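Rik1-associated factor 1 (Schizosaccharomyces pombe, PDB 4O9D) acts in the Clr4 methyltransferase complex, which methylates histone H3 to form H3K9me and ubiquitylates H3K14 in establishing heterochromatin, the part here being its WD-repeat beta-propeller. Local coordinates at residues F188-L192 against T265-K269; T231-F236 against G258-Y262. Numbering follows the deposited sequence.

Interaction 1: F188-L192 against T265-K269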
# COMPACT_ATOMS: atom_id res chain seq x y z
N PHE A 188 3.59 8.65 -8.07
CA PHE A 188 4.41 9.49 -8.92
C PHE A 188 5.15 8.69 -9.98
O PHE A 188 5.45 7.52 -9.77
CB PHE A 188 5.43 10.24 -8.07
CG PHE A 188 4.85 11.39 -7.29
CD1 PHE A 188 4.64 12.62 -7.91
CD2 PHE A 188 4.54 11.26 -5.94
CE1 PHE A 188 4.10 13.72 -7.17
CE2 PHE A 188 4.02 12.34 -5.22
CZ PHE A 188 3.81 13.57 -5.85
N SER A 189 5.51 9.34 -11.08
CA SER A 189 6.27 8.68 -12.13
C SER A 189 7.22 9.66 -12.83
O SER A 189 6.80 10.76 -13.20
CB SER A 189 5.29 8.07 -13.14
OG SER A 189 5.96 7.43 -14.21
N ASN A 190 8.49 9.27 -13.00
CA ASN A 190 9.45 10.12 -13.73
C ASN A 190 10.56 9.35 -14.45
O ASN A 190 11.59 9.92 -14.82
CB ASN A 190 10.09 11.20 -12.83
CG ASN A 190 10.95 10.64 -11.70
OD1 ASN A 190 11.41 9.49 -11.74
ND2 ASN A 190 11.18 11.47 -10.69
N PHE A 191 10.36 8.06 -14.68
CA PHE A 191 11.27 7.29 -15.54
C PHE A 191 12.70 7.39 -14.97
O PHE A 191 13.65 7.75 -15.67
CB PHE A 191 11.17 7.80 -16.98
CG PHE A 191 11.94 6.98 -17.99
CD1 PHE A 191 11.98 5.60 -17.91
CD2 PHE A 191 12.62 7.61 -19.04
CE1 PHE A 191 12.69 4.84 -18.86
CE2 PHE A 191 13.33 6.87 -19.99
CZ PHE A 191 13.36 5.49 -19.90
N LEU A 192 12.79 7.06 -13.68
CA LEU A 192 14.03 7.07 -12.91
C LEU A 192 14.75 8.41 -13.02
O LEU A 192 15.96 8.44 -13.22
CB LEU A 192 14.97 5.92 -13.33
CG LEU A 192 15.98 5.45 -12.27
CD1 LEU A 192 15.26 4.97 -11.01
CD2 LEU A 192 16.89 4.33 -12.79
N THR A 265 6.35 3.92 -19.25
CA THR A 265 6.62 5.24 -18.69
C THR A 265 7.23 6.28 -19.68
O THR A 265 7.44 7.43 -19.32
CB THR A 265 7.50 5.08 -17.43
OG1 THR A 265 6.68 4.66 -16.33
CG2 THR A 265 8.16 6.36 -17.05
N ARG A 266 7.53 5.90 -20.91
CA ARG A 266 8.02 6.88 -21.90
C ARG A 266 6.83 7.42 -22.67
O ARG A 266 6.59 8.63 -22.72
CB ARG A 266 9.03 6.23 -22.86
CG ARG A 266 10.34 5.84 -22.22
CD ARG A 266 11.10 4.82 -23.07
NE ARG A 266 10.38 3.56 -23.11
CZ ARG A 266 10.48 2.64 -24.07
NH1 ARG A 266 11.29 2.84 -25.10
NH2 ARG A 266 9.78 1.52 -23.98
N MET A 267 6.07 6.49 -23.24
CA MET A 267 4.87 6.82 -24.00
C MET A 267 3.68 7.15 -23.09
O MET A 267 2.74 7.79 -23.52
CB MET A 267 4.51 5.63 -24.90
CG MET A 267 5.67 5.08 -25.73
SD MET A 267 6.45 6.36 -26.75
CE MET A 267 5.33 6.39 -28.16
N TYR A 268 3.74 6.73 -21.82
CA TYR A 268 2.53 6.67 -20.98
C TYR A 268 1.38 6.14 -21.81
O TYR A 268 0.40 6.84 -22.05
CB TYR A 268 2.18 8.03 -20.37
CG TYR A 268 3.12 8.38 -19.24
CD1 TYR A 268 3.04 7.72 -18.03
CD2 TYR A 268 4.12 9.32 -19.42
CE1 TYR A 268 3.91 8.03 -17.00
CE2 TYR A 268 5.00 9.62 -18.41
CZ TYR A 268 4.89 8.98 -17.20
OH TYR A 268 5.77 9.27 -16.19
N LYS A 269 1.53 4.90 -22.23
CA LYS A 269 0.54 4.24 -23.05
C LYS A 269 0.33 2.82 -22.50
O LYS A 269 1.26 2.23 -21.94
CB LYS A 269 1.06 4.18 -24.48
CG LYS A 269 0.26 3.32 -25.44
CD LYS A 269 0.36 3.89 -26.85
CE LYS A 269 0.41 2.80 -27.92
NZ LYS A 269 1.39 3.14 -29.00
O HOH W 1 8.28 6.03 -13.75
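Two neighbouring blades of the beta-propeller meet here through their loops: F188-L192 finishes the innermost strand of one blade (182-189) and enters the turn toward strand 198-204, while T265-K269 forms the hairpin turn between the two outer strands, 258-264 and 269-276, of the next blade. T265 opens the turn and points at the facing loop. Its CG2 lies 3.3 Å from F191 CB, where the backbones also come nearest, with CA atoms of F191 and T265 6.0 Å apart. R266 follows at the surface. Its aliphatic part covers one face of the F191 ring in a CH-pi contact, CG standing 4.0 Å from the ring centroid and 20° off the normal, while its guanidinium turns back to a salt bridge with D264. At Y268 the backbone takes a left-handed conformation (phi 41°, psi 64°), and Y268 with K269 opposite D264 makes a G1 beta bulge. From there the Y268 side chain reaches across the blade boundary, so that its OH shares a 2.7 Å hydrogen bond with S189 OG. A water joins the polar side of the contact to the backbone: it lies 2.7 Å from S189 OG, bonds weakly to T265 OG1 at 3.3 Å, and accepts from F191 N at 3.1 Å.

Interaction 2: T231-F236 against G258-Y262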
# COMPACT_ATOMS: atom_id res chain seq x y z
N THR A 231 -8.39 2.72 -21.35
CA THR A 231 -9.08 1.51 -20.91
C THR A 231 -10.56 1.83 -20.83
O THR A 231 -10.93 2.99 -20.84
CB THR A 231 -8.68 1.06 -19.48
OG1 THR A 231 -9.31 1.92 -18.50
CG2 THR A 231 -7.17 1.09 -19.30
N ALA A 232 -11.40 0.81 -20.74
CA ALA A 232 -12.80 1.03 -20.40
C ALA A 232 -12.91 1.66 -19.01
O ALA A 232 -11.92 1.66 -18.25
CB ALA A 232 -13.53 -0.32 -20.42
N ASP A 233 -14.11 2.14 -18.66
CA ASP A 233 -14.37 2.58 -17.28
C ASP A 233 -14.56 1.36 -16.40
O ASP A 233 -15.51 0.59 -16.59
CB ASP A 233 -15.58 3.52 -17.18
CG ASP A 233 -15.21 5.00 -17.42
OD1 ASP A 233 -14.23 5.26 -18.16
OD2 ASP A 233 -15.88 5.89 -16.84
N GLU A 234 -13.61 1.16 -15.48
CA GLU A 234 -13.47 -0.05 -14.67
C GLU A 234 -12.90 0.43 -13.32
O GLU A 234 -12.24 1.47 -13.26
CB GLU A 234 -12.50 -1.05 -15.32
CG GLU A 234 -12.90 -1.48 -16.75
CD GLU A 234 -11.79 -2.21 -17.52
OE1 GLU A 234 -10.61 -2.25 -17.07
OE2 GLU A 234 -12.11 -2.73 -18.60
N ALA A 235 -13.17 -0.32 -12.26
CA ALA A 235 -12.73 0.05 -10.91
C ALA A 235 -11.30 -0.42 -10.69
O ALA A 235 -11.04 -1.62 -10.54
CB ALA A 235 -13.65 -0.57 -9.87
N PHE A 236 -10.38 0.53 -10.64
CA PHE A 236 -8.99 0.20 -10.43
C PHE A 236 -8.71 -0.06 -8.96
O PHE A 236 -9.18 0.65 -8.08
CB PHE A 236 -8.08 1.27 -11.02
CG PHE A 236 -7.99 1.17 -12.51
CD1 PHE A 236 -9.04 1.62 -13.31
CD2 PHE A 236 -6.91 0.57 -13.11
CE1 PHE A 236 -8.99 1.46 -14.68
CE2 PHE A 236 -6.86 0.42 -14.48
CZ PHE A 236 -7.88 0.86 -15.26
N GLY A 258 -11.52 -9.82 -13.87
CA GLY A 258 -10.54 -8.80 -13.63
C GLY A 258 -9.59 -8.61 -14.77
O GLY A 258 -9.41 -9.45 -15.56
N ARG A 259 -8.96 -7.46 -14.81
CA ARG A 259 -7.94 -7.16 -15.81
C ARG A 259 -6.67 -6.55 -15.21
O ARG A 259 -6.73 -5.85 -14.20
CB ARG A 259 -8.53 -6.25 -16.90
CG ARG A 259 -9.35 -7.07 -17.94
CD ARG A 259 -10.09 -6.22 -18.94
NE ARG A 259 -9.22 -5.55 -19.90
CZ ARG A 259 -8.77 -6.11 -21.01
NH1 ARG A 259 -9.07 -7.37 -21.27
NH2 ARG A 259 -8.01 -5.42 -21.85
N VAL A 260 -5.53 -6.80 -15.85
CA VAL A 260 -4.28 -6.14 -15.49
C VAL A 260 -3.67 -5.49 -16.72
O VAL A 260 -3.53 -6.12 -17.80
CB VAL A 260 -3.22 -7.12 -14.91
CG1 VAL A 260 -2.02 -6.32 -14.42
CG2 VAL A 260 -3.81 -7.97 -13.80
N TYR A 261 -3.28 -4.23 -16.55
CA TYR A 261 -2.63 -3.49 -17.62
C TYR A 261 -1.17 -3.24 -17.32
O TYR A 261 -0.80 -3.02 -16.16
CB TYR A 261 -3.31 -2.13 -17.82
CG TYR A 261 -4.78 -2.28 -18.10
CD1 TYR A 261 -5.22 -2.45 -19.40
CD2 TYR A 261 -5.71 -2.25 -17.08
CE1 TYR A 261 -6.57 -2.59 -19.68
CE2 TYR A 261 -7.05 -2.40 -17.33
CZ TYR A 261 -7.49 -2.56 -18.64
OH TYR A 261 -8.82 -2.73 -18.91
N TYR A 262 -0.35 -3.26 -18.37
CA TYR A 262 1.06 -2.90 -18.28
C TYR A 262 1.22 -1.59 -19.04
O TYR A 262 0.81 -1.50 -20.20
CB TYR A 262 2.02 -3.98 -18.86
CG TYR A 262 3.44 -3.46 -18.82
CD1 TYR A 262 4.17 -3.49 -17.64
CD2 TYR A 262 4.01 -2.82 -19.92
CE1 TYR A 262 5.45 -2.95 -17.56
CE2 TYR A 262 5.30 -2.27 -19.86
CZ TYR A 262 6.02 -2.36 -18.68
OH TYR A 262 7.29 -1.82 -18.59
O HOH W 2 -10.31 -1.86 -21.30
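This is a mostly buried side-chain contact within one propeller blade, between the linker and first residues of its innermost strand (235-241) and its third strand (258-264); strand 247-253 runs between them, and the CA atoms of T231 and Y261 are 8.8 Å apart, those of E234 and R259 9.1 Å. Y261 bridges the gap. Its OH donates a 2.6 Å hydrogen bond to E234 OE1, accepts one from R259 NE at 3.0 Å, and receives another from a water (2.9 Å) that in turn accepts from A232 N at 2.9 Å. T231 CG2 sits over the Y261 ring, 3.8 Å from its centroid in a CH-pi contact, and F236 CE2 packs obliquely at 3.9 Å from Y261 CD2. E234 OE1 is also hydrogen-bonded to S252 OG, so E234 joins the second and third strands. The layout recalls the His-Ser/Thr-Trp network of WD40 repeats, although Y261 lies two residues before the usual Trp position.

From the N terminus the chain first passes 188-192, then completes its blade out to strand 224-228, crosses to the next blade through 231-236, and runs along strands 235-241 and 247-253 to 258-262. Side-chain contact between 231-236 and 258-262 closes a short loop of 21 intervening residues, interaction 2, within one blade. After two intervening residues, 265-269 turns back to 188-192, closing the longer loop of interaction 1, which contains interaction 2 whole; the two do not cross. Their centres lie 18 Å apart, interaction 2 on strand 258-264 itself, interaction 1 in the turn that follows it. Interaction 1 thus joins adjacent blades, whereas interaction 2 fastens the linker and the start of the innermost strand to their own blade.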